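Local coordinates for protein virulence factor (Pectobacterium carotovorum, PDB 2W3Y) that is an S-palmitoylated virulence factor of a Drosophila pathogen and binds to lipid vesicles, at residues Y187-F198 against F219-I230. Sequence-based numbering, arbitrary orientation.
Sequences YKPRFLIYGTHF and FGVDTVGGTFRI. With PLM (palmitic acid), chain C.
Phe219 turns an edge toward the face of Phe198 in a T-shaped pair, the ring planes at 77° and the centroids 5.3 Å apart. C9 of the palmitoyl chain lies over the centre of one face of the Phe219 ring, 3.7 Å from CE2, while the carbonyl oxygen of His197 sits in plane at that ring's edge, 3.4 Å from CD1, where the ring hydrogens carry a slight positive charge. The edge of Phe198 meets C6 of the palmitoyl chain, so two flat, apolar side chains line the lipid. Farther along, the Tyr194 ring takes the methyl CG2 of Thr223 over the centre of one face in a CH-pi contact, 3.5 Å from the centroid. This methyl stands anti to the carbonyl carbon, which turns it onto the ring and leaves OG1 of Thr223 to hydrogen-bond Gly112 O. Val221 CG1 packs against Tyr194 CD2, and the end of the lipid, CF, also reaches that ring atom at 3.8 Å. At the far end Pro189 CD covers one face of the Tyr187 ring, whose CE2 meets Ile230 CG1 obliquely. Threonine and valine suit these strand sites, being beta-branched and compact. Thr196 OG1 hydrogen-bonds Gly220 O at 2.9 Å, approaching from above the carbonyl plane. On the other side of the sheet Ile193 and Val224 lie side by side, toward helix 91-105. Gly225, fully extended, sets its bare CA against Phe191 O and Leu192 CD2. Pro189 has no N-H to give, yet its own O accepts a hydrogen bond from Phe228 N, and its CG packs on Ile230 CB at 3.9 Å. Paired backbone hydrogen bonds link Phe191 with Gly226, Ile193 with Val224 and Gly195 with Asp222. This is a regular antiparallel ladder within the mixed sheet of the Evf fold, one end lining the site of the palmitoyl chain.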
loop_
_atom_site.group_PDB
_atom_site.type_symbol
_atom_site.label_atom_id
_atom_site.label_comp_id
_atom_site.label_asym_id
_atom_site.label_seq_id
_atom_site.Cartn_x
_atom_site.Cartn_y
_atom_site.Cartn_z
ATOM N N TYR A 187 14.939 4.200 10.623
ATOM C CA TYR A 187 13.995 4.319 9.521
ATOM C C TYR A 187 13.873 2.984 8.768
ATOM O O TYR A 187 14.862 2.466 8.229
ATOM C CB TYR A 187 14.371 5.505 8.611
ATOM C CG TYR A 187 13.594 5.604 7.320
ATOM C CD1 TYR A 187 12.191 5.550 7.302
ATOM C CD2 TYR A 187 14.267 5.757 6.105
ATOM C CE1 TYR A 187 11.489 5.643 6.100
ATOM C CE2 TYR A 187 13.580 5.854 4.912
ATOM C CZ TYR A 187 12.193 5.796 4.909
ATOM O OH TYR A 187 11.512 5.896 3.713
ATOM N N LYS A 188 12.659 2.413 8.774
ATOM C CA LYS A 188 12.358 1.221 7.979
ATOM C C LYS A 188 11.288 1.530 6.926
ATOM O O LYS A 188 10.128 1.760 7.276
ATOM C CB LYS A 188 11.909 0.057 8.882
ATOM C CG LYS A 188 11.736 -1.289 8.158
ATOM C CD LYS A 188 10.997 -2.335 9.018
ATOM C CE LYS A 188 11.806 -2.767 10.243
ATOM N NZ LYS A 188 13.150 -3.340 9.895
ATOM N N PRO A 189 11.682 1.601 5.635
ATOM C CA PRO A 189 10.665 1.717 4.594
ATOM C C PRO A 189 10.180 0.358 4.069
ATOM O O PRO A 189 11.000 -0.470 3.652
ATOM C CB PRO A 189 11.377 2.498 3.493
ATOM C CG PRO A 189 12.845 2.156 3.655
ATOM C CD PRO A 189 13.053 1.666 5.081
ATOM N N ARG A 190 8.863 0.142 4.084
ATOM C CA ARG A 190 8.268 -1.129 3.580
ATOM C C ARG A 190 7.308 -0.920 2.397
ATOM O O ARG A 190 6.528 0.051 2.392
ATOM C CB ARG A 190 7.507 -1.848 4.699
ATOM C CG ARG A 190 8.343 -2.350 5.864
ATOM C CD ARG A 190 7.441 -2.949 6.976
ATOM N NE ARG A 190 6.870 -1.933 7.885
ATOM C CZ ARG A 190 5.744 -2.084 8.597
ATOM N NH1 ARG A 190 5.049 -3.217 8.516
ATOM N NH2 ARG A 190 5.302 -1.102 9.393
ATOM N N PHE A 191 7.377 -1.844 1.425
ATOM C CA PHE A 191 6.497 -1.946 0.268
ATOM C C PHE A 191 5.539 -3.122 0.541
ATOM O O PHE A 191 5.987 -4.245 0.797
ATOM C CB PHE A 191 7.354 -2.202 -0.986
ATOM C CG PHE A 191 6.577 -2.522 -2.247
ATOM C CD1 PHE A 191 6.168 -1.518 -3.116
ATOM C CD2 PHE A 191 6.312 -3.852 -2.602
ATOM C CE1 PHE A 191 5.478 -1.838 -4.308
ATOM C CE2 PHE A 191 5.627 -4.171 -3.771
ATOM C CZ PHE A 191 5.207 -3.171 -4.623
ATOM N N LEU A 192 4.236 -2.846 0.525
ATOM C CA LEU A 192 3.196 -3.845 0.890
ATOM C C LEU A 192 2.009 -3.875 -0.081
ATOM O O LEU A 192 1.481 -2.823 -0.429
ATOM C CB LEU A 192 2.682 -3.573 2.315
ATOM C CG LEU A 192 3.707 -3.688 3.453
ATOM C CD1 LEU A 192 3.292 -2.934 4.717
ATOM C CD2 LEU A 192 4.030 -5.163 3.772
ATOM N N ILE A 193 1.611 -5.078 -0.531
ATOM C CA ILE A 193 0.361 -5.252 -1.292
ATOM C C ILE A 193 -0.522 -6.253 -0.554
ATOM O O ILE A 193 -0.122 -7.393 -0.350
ATOM C CB ILE A 193 0.538 -5.735 -2.769
ATOM C CG1 ILE A 193 1.738 -5.072 -3.494
ATOM C CG2 ILE A 193 -0.803 -5.583 -3.528
ATOM C CD1 ILE A 193 1.498 -3.633 -4.026
ATOM N N TYR A 194 -1.687 -5.792 -0.108
ATOM C CA TYR A 194 -2.627 -6.624 0.658
ATOM C C TYR A 194 -3.881 -6.750 -0.163
ATOM O O TYR A 194 -4.255 -5.806 -0.872
ATOM C CB TYR A 194 -2.975 -5.982 2.003
ATOM C CG TYR A 194 -1.947 -6.158 3.102
ATOM C CD1 TYR A 194 -0.594 -6.395 2.823
ATOM C CD2 TYR A 194 -2.326 -6.034 4.428
ATOM C CE1 TYR A 194 0.329 -6.541 3.848
ATOM C CE2 TYR A 194 -1.412 -6.175 5.453
ATOM C CZ TYR A 194 -0.090 -6.429 5.161
ATOM O OH TYR A 194 0.794 -6.569 6.217
ATOM N N GLY A 195 -4.532 -7.910 -0.076
ATOM C CA GLY A 195 -5.723 -8.151 -0.880
ATOM C C GLY A 195 -6.813 -8.870 -0.111
ATOM O O GLY A 195 -6.551 -9.868 0.563
ATOM N N THR A 196 -8.023 -8.333 -0.195
ATOM C CA THR A 196 -9.211 -8.978 0.388
ATOM C C THR A 196 -10.416 -8.742 -0.537
ATOM O O THR A 196 -10.245 -8.406 -1.720
ATOM C CB THR A 196 -9.432 -8.551 1.903
ATOM O OG1 THR A 196 -10.354 -9.438 2.574
ATOM C CG2 THR A 196 -9.885 -7.072 2.050
ATOM N N HIS A 197 -11.620 -8.964 -0.023
ATOM C CA HIS A 197 -12.848 -8.679 -0.748
ATOM C C HIS A 197 -13.947 -8.427 0.284
ATOM O O HIS A 197 -13.778 -8.777 1.461
ATOM C CB HIS A 197 -13.245 -9.840 -1.690
ATOM C CG HIS A 197 -13.404 -11.154 -0.985
ATOM N ND1 HIS A 197 -14.625 -11.628 -0.557
ATOM C CD2 HIS A 197 -12.488 -12.064 -0.581
ATOM C CE1 HIS A 197 -14.460 -12.790 0.047
ATOM N NE2 HIS A 197 -13.172 -13.076 0.046
ATOM N N PHE A 198 -15.044 -7.811 -0.160
ATOM C CA PHE A 198 -16.242 -7.666 0.654
ATOM C C PHE A 198 -17.278 -8.638 0.106
ATOM O O PHE A 198 -17.649 -8.546 -1.056
ATOM C CB PHE A 198 -16.839 -6.254 0.549
ATOM C CG PHE A 198 -16.036 -5.175 1.212
ATOM C CD1 PHE A 198 -16.405 -4.689 2.475
ATOM C CD2 PHE A 198 -14.944 -4.592 0.557
ATOM C CE1 PHE A 198 -15.684 -3.658 3.100
ATOM C CE2 PHE A 198 -14.214 -3.545 1.168
ATOM C CZ PHE A 198 -14.581 -3.087 2.449
ATOM N N PHE A 219 -12.071 -10.421 7.916
ATOM C CA PHE A 219 -11.494 -10.409 6.568
ATOM C C PHE A 219 -10.254 -11.268 6.516
ATOM O O PHE A 219 -9.375 -11.165 7.373
ATOM C CB PHE A 219 -11.132 -8.987 6.112
ATOM C CG PHE A 219 -12.309 -8.084 5.921
ATOM C CD1 PHE A 219 -12.895 -7.942 4.666
ATOM C CD2 PHE A 219 -12.821 -7.348 6.996
ATOM C CE1 PHE A 219 -13.987 -7.090 4.480
ATOM C CE2 PHE A 219 -13.907 -6.496 6.833
ATOM C CZ PHE A 219 -14.497 -6.362 5.561
ATOM N N GLY A 220 -10.193 -12.125 5.504
ATOM C CA GLY A 220 -8.986 -12.867 5.206
ATOM C C GLY A 220 -8.191 -12.030 4.226
ATOM O O GLY A 220 -8.673 -11.700 3.147
ATOM N N VAL A 221 -6.971 -11.674 4.622
ATOM C CA VAL A 221 -6.133 -10.754 3.853
ATOM C C VAL A 221 -4.866 -11.467 3.382
ATOM O O VAL A 221 -4.074 -11.928 4.207
ATOM C CB VAL A 221 -5.767 -9.490 4.689
ATOM C CG1 VAL A 221 -5.052 -8.466 3.830
ATOM C CG2 VAL A 221 -7.054 -8.884 5.384
ATOM N N ASP A 222 -4.681 -11.556 2.069
ATOM C CA ASP A 222 -3.455 -12.094 1.468
ATOM C C ASP A 222 -2.393 -11.001 1.433
ATOM O O ASP A 222 -2.702 -9.857 1.088
ATOM C CB ASP A 222 -3.719 -12.535 0.037
ATOM C CG ASP A 222 -4.701 -13.673 -0.054
ATOM O OD1 ASP A 222 -4.526 -14.681 0.665
ATOM O OD2 ASP A 222 -5.648 -13.553 -0.869
ATOM N N THR A 223 -1.158 -11.343 1.787
ATOM C CA THR A 223 -0.101 -10.345 1.940
ATOM C C THR A 223 1.161 -10.669 1.147
ATOM O O THR A 223 1.552 -11.840 1.009
ATOM C CB THR A 223 0.269 -10.071 3.452
ATOM O OG1 THR A 223 1.011 -11.165 4.004
ATOM C CG2 THR A 223 -0.973 -9.825 4.320
ATOM N N VAL A 224 1.800 -9.620 0.642
ATOM C CA VAL A 224 3.118 -9.696 -0.001
ATOM C C VAL A 224 3.813 -8.346 0.233
ATOM O O VAL A 224 3.158 -7.300 0.322
ATOM C CB VAL A 224 3.049 -10.091 -1.510
ATOM C CG1 VAL A 224 2.600 -8.936 -2.384
ATOM C CG2 VAL A 224 4.403 -10.657 -2.004
ATOM N N GLY A 225 5.129 -8.389 0.383
ATOM C CA GLY A 225 5.881 -7.178 0.671
ATOM C C GLY A 225 7.315 -7.405 1.090
ATOM O O GLY A 225 7.775 -8.542 1.214
ATOM N N GLY A 226 8.027 -6.303 1.313
ATOM C CA GLY A 226 9.395 -6.370 1.786
ATOM C C GLY A 226 9.860 -5.028 2.288
ATOM O O GLY A 226 9.145 -4.034 2.178
ATOM N N THR A 227 11.063 -5.018 2.843
ATOM C CA THR A 227 11.712 -3.812 3.352
ATOM C C THR A 227 12.683 -3.323 2.277
ATOM O O THR A 227 13.472 -4.110 1.761
ATOM C CB THR A 227 12.491 -4.142 4.638
ATOM O OG1 THR A 227 11.594 -4.676 5.625
ATOM C CG2 THR A 227 13.202 -2.906 5.219
ATOM N N PHE A 228 12.626 -2.034 1.931
ATOM C CA PHE A 228 13.560 -1.490 0.948
ATOM C C PHE A 228 14.982 -1.336 1.490
ATOM O O PHE A 228 15.182 -0.978 2.640
ATOM C CB PHE A 228 13.075 -0.156 0.362
ATOM C CG PHE A 228 13.967 0.380 -0.733
ATOM C CD1 PHE A 228 14.062 -0.279 -1.953
ATOM C CD2 PHE A 228 14.717 1.542 -0.537
ATOM C CE1 PHE A 228 14.885 0.204 -2.962
ATOM C CE2 PHE A 228 15.535 2.033 -1.545
ATOM C CZ PHE A 228 15.623 1.372 -2.749
ATOM N N ARG A 229 15.955 -1.609 0.620
ATOM C CA ARG A 229 17.375 -1.498 0.938
ATOM C C ARG A 229 17.813 -0.036 0.893
ATOM O O ARG A 229 18.613 0.361 0.037
ATOM C CB ARG A 229 18.195 -2.331 -0.051
ATOM C CG ARG A 229 17.924 -3.814 0.003
ATOM C CD ARG A 229 19.090 -4.586 -0.575
ATOM N NE ARG A 229 18.830 -5.068 -1.920
ATOM C CZ ARG A 229 19.771 -5.419 -2.790
ATOM N NH1 ARG A 229 21.055 -5.316 -2.484
ATOM N NH2 ARG A 229 19.418 -5.853 -3.985
ATOM N N ILE A 230 17.289 0.762 1.820
ATOM C CA ILE A 230 17.542 2.214 1.837
ATOM C C ILE A 230 19.008 2.568 2.165
ATOM O O ILE A 230 19.551 3.557 1.645
ATOM C CB ILE A 230 16.537 2.955 2.787
ATOM C CG1 ILE A 230 16.560 4.470 2.564
ATOM C CG2 ILE A 230 16.765 2.583 4.255
ATOM C CD1 ILE A 230 15.959 4.931 1.240
HETATM C C1 PLM C . -15.923 4.099 6.506
HETATM O O2 PLM C . -17.119 4.484 6.416
HETATM C C2 PLM C . -15.540 2.682 6.099
HETATM C C3 PLM C . -14.721 2.614 4.813
HETATM C C4 PLM C . -14.375 1.183 4.394
HETATM C C5 PLM C . -13.231 0.584 5.211
HETATM C C6 PLM C . -13.274 -0.943 5.251
HETATM C C7 PLM C . -11.930 -1.524 5.689
HETATM C C8 PLM C . -12.054 -2.888 6.375
HETATM C C9 PLM C . -11.520 -3.978 5.447
HETATM C CA PLM C . -10.231 -4.633 5.929
HETATM C CB PLM C . -9.059 -4.311 5.009
HETATM C CC PLM C . -7.746 -4.425 5.768
HETATM C CD PLM C . -6.780 -3.305 5.410
HETATM C CE PLM C . -5.495 -3.889 4.846
HETATM C CF PLM C . -4.351 -2.886 4.895
HETATM O O HOH W 1 12.738 -5.509 8.001
HETATM O O HOH W 2 -7.720 -12.767 0.759
#